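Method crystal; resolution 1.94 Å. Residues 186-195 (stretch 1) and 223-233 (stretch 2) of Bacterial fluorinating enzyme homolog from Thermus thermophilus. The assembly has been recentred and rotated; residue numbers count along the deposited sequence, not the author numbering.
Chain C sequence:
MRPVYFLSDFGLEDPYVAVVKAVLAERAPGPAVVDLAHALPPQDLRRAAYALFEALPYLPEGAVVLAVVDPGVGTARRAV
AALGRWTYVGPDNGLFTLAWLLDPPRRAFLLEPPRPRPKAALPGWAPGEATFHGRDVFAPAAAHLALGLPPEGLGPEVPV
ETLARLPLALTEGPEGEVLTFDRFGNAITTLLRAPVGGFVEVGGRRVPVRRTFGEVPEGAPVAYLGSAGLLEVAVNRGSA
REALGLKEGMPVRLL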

# COMPACT_ATOMS: atom_id res chain seq x y z
N ASN C 186 4.00 -17.14 10.35
CA ASN C 186 3.24 -18.33 10.72
C ASN C 186 3.32 -19.26 9.52
O ASN C 186 3.26 -18.82 8.38
CB ASN C 186 1.76 -18.01 10.98
CG ASN C 186 1.54 -17.11 12.18
OD1 ASN C 186 2.16 -17.30 13.23
ND2 ASN C 186 0.65 -16.14 12.04
N ALA C 187 3.46 -20.55 9.77
CA ALA C 187 3.54 -21.52 8.69
C ALA C 187 2.16 -22.12 8.40
O ALA C 187 1.48 -22.60 9.31
CB ALA C 187 4.52 -22.61 9.04
N ILE C 188 1.75 -22.07 7.14
CA ILE C 188 0.48 -22.64 6.71
C ILE C 188 0.81 -24.01 6.14
O ILE C 188 1.69 -24.12 5.28
CB ILE C 188 -0.18 -21.80 5.60
CG1 ILE C 188 -0.26 -20.32 6.02
CG2 ILE C 188 -1.56 -22.36 5.27
CD1 ILE C 188 -1.10 -20.06 7.26
N THR C 189 0.13 -25.05 6.60
CA THR C 189 0.39 -26.40 6.10
C THR C 189 -0.77 -26.87 5.23
O THR C 189 -1.79 -26.19 5.13
CB THR C 189 0.59 -27.42 7.24
OG1 THR C 189 -0.68 -27.77 7.81
CG2 THR C 189 1.49 -26.82 8.34
N THR C 190 -0.59 -28.03 4.62
CA THR C 190 -1.61 -28.62 3.75
C THR C 190 -2.53 -29.56 4.53
O THR C 190 -3.42 -30.19 3.95
CB THR C 190 -0.95 -29.41 2.59
OG1 THR C 190 -0.06 -30.39 3.14
CG2 THR C 190 -0.19 -28.48 1.67
N LEU C 191 -2.32 -29.66 5.84
CA LEU C 191 -3.15 -30.53 6.67
C LEU C 191 -4.52 -29.94 6.96
O LEU C 191 -4.64 -28.77 7.32
CB LEU C 191 -2.43 -30.83 7.99
CG LEU C 191 -1.20 -31.73 7.88
CD1 LEU C 191 -0.58 -31.91 9.26
CD2 LEU C 191 -1.60 -33.08 7.29
N LEU C 192 -5.56 -30.76 6.82
CA LEU C 192 -6.93 -30.33 7.06
C LEU C 192 -7.43 -30.56 8.49
O LEU C 192 -8.50 -30.09 8.87
CB LEU C 192 -7.88 -31.02 6.08
CG LEU C 192 -7.68 -30.56 4.64
CD1 LEU C 192 -8.39 -31.52 3.69
CD2 LEU C 192 -8.20 -29.13 4.49
N ARG C 193 -6.66 -31.31 9.28
CA ARG C 193 -7.10 -31.54 10.64
C ARG C 193 -6.00 -31.24 11.66
O ARG C 193 -4.81 -31.37 11.37
CB ARG C 193 -7.61 -32.97 10.82
CG ARG C 193 -6.55 -34.01 11.12
CD ARG C 193 -7.18 -35.19 11.85
NE ARG C 193 -6.18 -36.09 12.41
CZ ARG C 193 -6.46 -37.09 13.24
NH1 ARG C 193 -7.72 -37.31 13.61
NH2 ARG C 193 -5.49 -37.86 13.70
N ALA C 194 -6.42 -30.84 12.85
CA ALA C 194 -5.51 -30.52 13.93
C ALA C 194 -6.09 -31.13 15.20
O ALA C 194 -6.78 -30.46 15.96
CB ALA C 194 -5.39 -29.00 14.08
N PRO C 195 -5.79 -32.42 15.44
CA PRO C 195 -6.27 -33.16 16.61
C PRO C 195 -6.01 -32.50 17.96
O PRO C 195 -4.88 -32.12 18.27
CB PRO C 195 -5.57 -34.51 16.47
CG PRO C 195 -4.28 -34.15 15.80
CD PRO C 195 -4.75 -33.18 14.73
N ALA C 223 0.51 -25.30 17.34
CA ALA C 223 -0.24 -25.65 16.13
C ALA C 223 -1.73 -25.55 16.42
O ALA C 223 -2.18 -25.83 17.53
CB ALA C 223 0.12 -27.06 15.68
N TYR C 224 -2.50 -25.16 15.40
CA TYR C 224 -3.94 -24.99 15.54
C TYR C 224 -4.58 -24.96 14.15
O TYR C 224 -3.88 -24.75 13.16
CB TYR C 224 -4.24 -23.67 16.25
CG TYR C 224 -3.63 -22.49 15.52
CD1 TYR C 224 -4.32 -21.84 14.49
CD2 TYR C 224 -2.33 -22.07 15.81
CE1 TYR C 224 -3.73 -20.82 13.76
CE2 TYR C 224 -1.73 -21.05 15.07
CZ TYR C 224 -2.43 -20.43 14.05
OH TYR C 224 -1.83 -19.44 13.31
N LEU C 225 -5.89 -25.17 14.08
CA LEU C 225 -6.56 -25.12 12.80
C LEU C 225 -6.78 -23.64 12.49
O LEU C 225 -7.40 -22.92 13.27
CB LEU C 225 -7.91 -25.85 12.84
CG LEU C 225 -8.55 -26.08 11.47
CD1 LEU C 225 -7.70 -27.06 10.67
CD2 LEU C 225 -9.96 -26.62 11.64
N GLY C 226 -6.26 -23.20 11.35
CA GLY C 226 -6.37 -21.81 10.96
C GLY C 226 -7.71 -21.37 10.40
O GLY C 226 -8.61 -22.18 10.18
N SER C 227 -7.82 -20.07 10.17
CA SER C 227 -9.04 -19.46 9.66
C SER C 227 -9.51 -19.99 8.31
O SER C 227 -10.68 -19.82 7.95
CB SER C 227 -8.84 -17.94 9.58
OG SER C 227 -7.67 -17.61 8.84
N ALA C 228 -8.62 -20.62 7.55
CA ALA C 228 -9.00 -21.16 6.24
C ALA C 228 -9.21 -22.67 6.29
O ALA C 228 -9.41 -23.31 5.26
CB ALA C 228 -7.95 -20.81 5.20
N GLY C 229 -9.16 -23.23 7.49
CA GLY C 229 -9.35 -24.66 7.65
C GLY C 229 -8.10 -25.51 7.52
O GLY C 229 -8.18 -26.73 7.46
N LEU C 230 -6.94 -24.86 7.46
CA LEU C 230 -5.67 -25.59 7.34
C LEU C 230 -4.88 -25.48 8.63
O LEU C 230 -4.93 -24.45 9.32
CB LEU C 230 -4.84 -25.03 6.18
CG LEU C 230 -5.47 -25.15 4.78
CD1 LEU C 230 -4.54 -24.52 3.75
CD2 LEU C 230 -5.72 -26.61 4.46
N LEU C 231 -4.15 -26.53 8.98
CA LEU C 231 -3.35 -26.52 10.20
C LEU C 231 -2.24 -25.49 10.05
O LEU C 231 -1.61 -25.38 8.99
CB LEU C 231 -2.76 -27.91 10.48
CG LEU C 231 -1.93 -28.06 11.77
CD1 LEU C 231 -1.90 -29.51 12.21
CD2 LEU C 231 -0.52 -27.54 11.55
N GLU C 232 -2.01 -24.72 11.11
CA GLU C 232 -0.97 -23.70 11.09
C GLU C 232 -0.04 -23.87 12.28
O GLU C 232 -0.41 -24.48 13.29
CB GLU C 232 -1.61 -22.31 11.13
CG GLU C 232 -2.28 -21.88 9.83
CD GLU C 232 -2.99 -20.54 9.93
OE1 GLU C 232 -2.48 -19.63 10.61
OE2 GLU C 232 -4.06 -20.39 9.30
N VAL C 233 1.18 -23.35 12.15
CA VAL C 233 2.19 -23.40 13.20
C VAL C 233 2.68 -21.98 13.45
O VAL C 233 3.23 -21.34 12.56
CB VAL C 233 3.40 -24.27 12.79
CG1 VAL C 233 4.51 -24.14 13.84
CG2 VAL C 233 2.98 -25.72 12.66
O HOH W 1 -10.13 -28.40 7.86

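Leu231 is the centre of this contact: it has 100 Å² covered by the other stretch, more than any other residue here, and it engages stretch 1 through both backbone and side chain. Its carbonyl O accepts two hydrogen bonds from one residue, from Thr189 N at 3.0 Å and from Thr189 OG1 at 2.8 Å. Leu231 N donates to Leu191 O at 2.8 Å. Threonine suits position 189 because its short side chain, at chi1 77° (p), brings the hydroxyl back to the neighbouring strand's carbonyl. Having donated there, Thr189 OG1 also accepts from Leu191 N at 3.2 Å, so a single hydroxyl ties the strand partner to the chain just as it leaves the strand.

The side chain of Leu231 points toward stretch 1. Leu191 CB lies 3.9 Å from Leu231 CB, while Ala194 CB approaches Leu231 CD1 at 4.0 Å. Ala194 also points toward its partners, and its single methyl fits between neighbours, reaching Leu225 CB at 4.2 Å as well. The same packing has a cost: Arg193 O, 3.6 Å from Leu231 CD1, is buried without a polar partner.

Leu230, with 75 Å² covered, extends the apolar surface. Its CD1 meets Ile188 CG2 at 4.0 Å and its CD2 meets Leu192 CD2 at 3.5 Å. Leu192 starts away from stretch 2, but the end of its side chain comes nearer, so an exposed leucine helps cover a buried one. Leu230 CA also makes a CA-H...O contact with Leu191 O at 3.3 Å.

Beyond Leu231 the strands run antiparallel, their directions 155° apart. Val233, with 60 Å² covered, forms a hydrogen-bonded pair with Ala187: Ala187 N donates to Val233 O at 2.9 Å, and Val233 N to Ala187 O at 3.0 Å. Their side chains share one face of the sheet, with Ala187 CB 4.3 Å from Val233 CB, compact apolar groups suited to a buried site. Ile188 and Glu232 occupy the other face, where Ile188 CD1 lies 3.3 Å from Glu232 CD. The carboxylate of this buried glutamate finds a polar partner within its own stretch, a weak hydrogen bond from Tyr224 OH to Glu232 OE1 at 2.8 Å.

At the turn end, one water bridges the stretches, donating to Leu192 O and to Gly229 O, each 2.6 Å from the water oxygen. Gly229 closes a type I turn begun at Gly226; its positive phi of 88° would jam a CB against the preceding carbonyl, so glycine fits.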